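Endo-1,4-beta-xylanase I (Hypocrea jecorina, PDB 1XYN) hydrolyses internal beta-1,4-xylosidic linkages in the main chain of xylan, a plant cell wall hemicellulose, releasing xylooligosaccharides and xylose. Local coordinates at residues A[76-81]-A[137-142]. Numbering follows the deposited sequence.
With CA (calcium ion), chain B.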
ATOM      1  N   TYR A  76       3.811   4.899  13.595  1.00  6.86           N
ATOM      2  CA  TYR A  76       4.728   4.241  14.487  1.00  4.47           C
ATOM      3  C   TYR A  76       4.214   2.926  15.043  1.00  7.49           C
ATOM      4  O   TYR A  76       3.013   2.693  15.109  1.00 10.21           O
ATOM      5  CB  TYR A  76       5.159   5.202  15.606  1.00  9.68           C
ATOM      6  CG  TYR A  76       4.067   5.647  16.556  1.00  6.91           C
ATOM      7  CD1 TYR A  76       3.690   4.837  17.629  1.00  9.31           C
ATOM      8  CD2 TYR A  76       3.408   6.872  16.388  1.00  7.87           C
ATOM      9  CE1 TYR A  76       2.685   5.227  18.511  1.00  8.54           C
ATOM     10  CE2 TYR A  76       2.396   7.272  17.269  1.00  4.22           C
ATOM     11  CZ  TYR A  76       2.043   6.437  18.327  1.00  9.08           C
ATOM     12  OH  TYR A  76       1.049   6.786  19.214  1.00 15.92           O
ATOM     13  N   TYR A  77       5.148   2.059  15.416  1.00  7.50           N
ATOM     14  CA  TYR A  77       4.837   0.753  15.978  1.00 11.27           C
ATOM     15  C   TYR A  77       5.767   0.507  17.145  1.00 10.64           C
ATOM     16  O   TYR A  77       6.914   0.947  17.145  1.00 12.14           O
ATOM     17  CB  TYR A  77       5.115  -0.392  14.987  1.00  9.41           C
ATOM     18  CG  TYR A  77       4.280  -0.462  13.727  1.00  9.57           C
ATOM     19  CD1 TYR A  77       4.367   0.534  12.760  1.00  9.34           C
ATOM     20  CD2 TYR A  77       3.468  -1.572  13.465  1.00  6.77           C
ATOM     21  CE1 TYR A  77       3.683   0.435  11.567  1.00 15.00           C
ATOM     22  CE2 TYR A  77       2.772  -1.685  12.268  1.00  9.33           C
ATOM     23  CZ  TYR A  77       2.889  -0.670  11.320  1.00 16.30           C
ATOM     24  OH  TYR A  77       2.229  -0.743  10.115  1.00 20.31           O
ATOM     25  N   ILE A  78       5.261  -0.225  18.126  1.00 10.88           N
ATOM     26  CA  ILE A  78       6.029  -0.625  19.290  1.00  8.53           C
ATOM     27  C   ILE A  78       5.609  -2.077  19.402  1.00 12.52           C
ATOM     28  O   ILE A  78       4.629  -2.409  20.079  1.00 13.08           O
ATOM     29  CB  ILE A  78       5.654   0.161  20.564  1.00  9.92           C
ATOM     30  CG1 ILE A  78       6.038   1.636  20.397  1.00  6.03           C
ATOM     31  CG2 ILE A  78       6.392  -0.430  21.771  1.00  2.00           C
ATOM     32  CD1 ILE A  78       5.467   2.553  21.452  1.00  4.23           C
ATOM     33  N   MET A  79       6.284  -2.910  18.612  1.00  9.97           N
ATOM     34  CA  MET A  79       6.008  -4.336  18.551  1.00 12.05           C
ATOM     35  C   MET A  79       6.422  -5.090  19.787  1.00  8.34           C
ATOM     36  O   MET A  79       7.586  -5.076  20.161  1.00 16.78           O
ATOM     37  CB  MET A  79       6.689  -4.946  17.328  1.00 18.34           C
ATOM     38  CG  MET A  79       5.996  -4.635  16.031  1.00 21.80           C
ATOM     39  SD  MET A  79       6.962  -5.153  14.615  1.00 24.31           S
ATOM     40  CE  MET A  79       6.789  -3.694  13.594  1.00 15.85           C
ATOM     41  N   GLU A  80       5.450  -5.736  20.418  1.00  5.71           N
ATOM     42  CA  GLU A  80       5.690  -6.522  21.613  1.00  5.86           C
ATOM     43  C   GLU A  80       5.857  -7.964  21.211  1.00 10.36           C
ATOM     44  O   GLU A  80       6.416  -8.785  21.946  1.00 10.79           O
ATOM     45  CB  GLU A  80       4.522  -6.374  22.591  1.00 13.66           C
ATOM     46  CG  GLU A  80       4.306  -4.938  23.051  1.00 13.48           C
ATOM     47  CD  GLU A  80       5.487  -4.407  23.842  1.00 17.05           C
ATOM     48  OE1 GLU A  80       5.813  -5.007  24.882  1.00 20.19           O
ATOM     49  OE2 GLU A  80       6.084  -3.389  23.433  1.00 18.36           O
ATOM     50  N   ASP A  81       5.431  -8.239  19.985  1.00 13.77           N
ATOM     51  CA  ASP A  81       5.501  -9.566  19.426  1.00  9.95           C
ATOM     52  C   ASP A  81       5.389  -9.485  17.919  1.00  4.97           C
ATOM     53  O   ASP A  81       4.734  -8.591  17.386  1.00  3.32           O
ATOM     54  CB  ASP A  81       4.355 -10.383  19.992  1.00 19.99           C
ATOM     55  CG  ASP A  81       4.483 -11.842  19.708  1.00 23.09           C
ATOM     56  OD1 ASP A  81       5.586 -12.329  19.371  1.00 22.60           O
ATOM     57  OD2 ASP A  81       3.439 -12.495  19.835  1.00 31.30           O
ATOM     58  N   VAL A 137       3.354  -0.941  28.298  1.00 10.20           N
ATOM     59  CA  VAL A 137       4.262  -0.282  27.377  1.00 12.37           C
ATOM     60  C   VAL A 137       4.335   1.201  27.732  1.00 12.25           C
ATOM     61  O   VAL A 137       3.396   1.956  27.466  1.00 13.72           O
ATOM     62  CB  VAL A 137       3.773  -0.438  25.905  1.00 12.53           C
ATOM     63  CG1 VAL A 137       4.652   0.360  24.945  1.00 13.09           C
ATOM     64  CG2 VAL A 137       3.770  -1.887  25.511  1.00 12.80           C
ATOM     65  N   THR A 138       5.425   1.598  28.388  1.00 13.04           N
ATOM     66  CA  THR A 138       5.644   2.994  28.762  1.00 11.59           C
ATOM     67  C   THR A 138       6.011   3.731  27.466  1.00 14.32           C
ATOM     68  O   THR A 138       7.183   3.836  27.101  1.00 15.72           O
ATOM     69  CB  THR A 138       6.787   3.121  29.810  1.00  7.75           C
ATOM     70  OG1 THR A 138       6.553   2.209  30.889  1.00 10.68           O
ATOM     71  CG2 THR A 138       6.836   4.516  30.383  1.00  5.20           C
ATOM     72  N   VAL A 139       4.994   4.214  26.758  1.00 14.15           N
ATOM     73  CA  VAL A 139       5.191   4.903  25.486  1.00 15.62           C
ATOM     74  C   VAL A 139       6.169   6.080  25.446  1.00 17.51           C
ATOM     75  O   VAL A 139       6.798   6.318  24.411  1.00 14.41           O
ATOM     76  CB  VAL A 139       3.838   5.326  24.857  1.00 14.64           C
ATOM     77  CG1 VAL A 139       3.055   4.095  24.430  1.00 12.03           C
ATOM     78  CG2 VAL A 139       3.029   6.143  25.838  1.00 14.19           C
ATOM     79  N   GLN A 140       6.306   6.813  26.551  1.00 20.29           N
ATOM     80  CA  GLN A 140       7.223   7.958  26.583  1.00 18.27           C
ATOM     81  C   GLN A 140       8.673   7.536  26.379  1.00 14.79           C
ATOM     82  O   GLN A 140       9.427   8.229  25.709  1.00 15.65           O
ATOM     83  CB  GLN A 140       7.104   8.759  27.879  1.00 15.54           C
ATOM     84  CG  GLN A 140       6.184   9.969  27.788  1.00 23.62           C
ATOM     85  CD  GLN A 140       6.560  10.958  26.693  1.00 18.85           C
ATOM     86  OE1 GLN A 140       7.583  11.632  26.763  1.00 22.55           O
ATOM     87  NE2 GLN A 140       5.699  11.075  25.689  1.00 25.49           N
ATOM     88  N   ASN A 141       9.057   6.402  26.953  1.00 13.20           N
ATOM     89  CA  ASN A 141      10.418   5.903  26.795  1.00 13.25           C
ATOM     90  C   ASN A 141      10.760   5.715  25.315  1.00 12.12           C
ATOM     91  O   ASN A 141      11.900   5.931  24.903  1.00 14.01           O
ATOM     92  CB  ASN A 141      10.593   4.584  27.550  1.00 12.02           C
ATOM     93  CG  ASN A 141      10.538   4.762  29.071  1.00 13.06           C
ATOM     94  OD1 ASN A 141      10.557   5.883  29.585  1.00  9.19           O
ATOM     95  ND2 ASN A 141      10.485   3.650  29.792  1.00 10.95           N
ATOM     96  N   HIS A 142       9.770   5.324  24.518  1.00 10.17           N
ATOM     97  CA  HIS A 142       9.977   5.134  23.090  1.00  9.32           C
ATOM     98  C   HIS A 142      10.010   6.465  22.370  1.00 13.36           C
ATOM     99  O   HIS A 142      10.838   6.669  21.495  1.00 21.20           O
ATOM    100  CB  HIS A 142       8.911   4.213  22.499  1.00  4.41           C
ATOM    101  CG  HIS A 142       9.005   2.808  23.006  1.00  3.53           C
ATOM    102  ND1 HIS A 142       9.835   1.869  22.437  1.00  4.07           N
ATOM    103  CD2 HIS A 142       8.447   2.209  24.087  1.00  3.11           C
ATOM    104  CE1 HIS A 142       9.792   0.755  23.145  1.00  2.00           C
ATOM    105  NE2 HIS A 142       8.958   0.937  24.152  1.00  2.00           N
TER
HETATM  106 CA    CA B 601       4.428 -14.946  19.935  1.00 15.51          CA
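I78 reaches from strand 74-79 into the start of helix 139-148, where V137, V139 and H142 receive it: this is the beta-jelly roll of family 11 xylanases, with its single helix packed against the back of the curved sheet. Y77, the neighbour of I78 on the strand, lies on the other face of the sheet, where its OH is hydrogen-bonded to E164 OE1; by similarity it binds substrate. I78 belongs to the buried helix side.

The tight part is centred on I78. Its CG2 methyl sits over one face of the H142 imidazole, 3.9 Å from the ring centroid and only 16° off the normal, a CH-pi contact. With CG1 of I78 anti to the carbonyl carbon (chi1 -66°), the longer branch runs alongside the same residue, CD1 lying 3.9 Å from H142 CG; together the two branches span the ring from CG to NE2 on one face. Outside the contact, ND1 is hydrogen-bonded to S126 OG, which helps set the ring's rotation, and the rings of H142 and Y102 meet edge-to-face. The same CG2 of I78 also packs 3.7 Å from V137 CG1.

Toward the solvent side the contact thins. V139 adds just CG1, 4.1 Å from I78 CD1, and beyond it Q140 and N141 of the helix are partly exposed. A separate, buried contact lies toward the calcium ion, which D81 and H83 bind: E80 bends back at chi2 (-64°) and meets V137 tip to tip. Its carboxylate is satisfied outside the contact, OE1 in a salt bridge with R132 and OE2 hydrogen-bonded to Y102 OH. V137 meets this carboxylate only by van der Waals contact, its CG2 3.5 Å from E80 OE2.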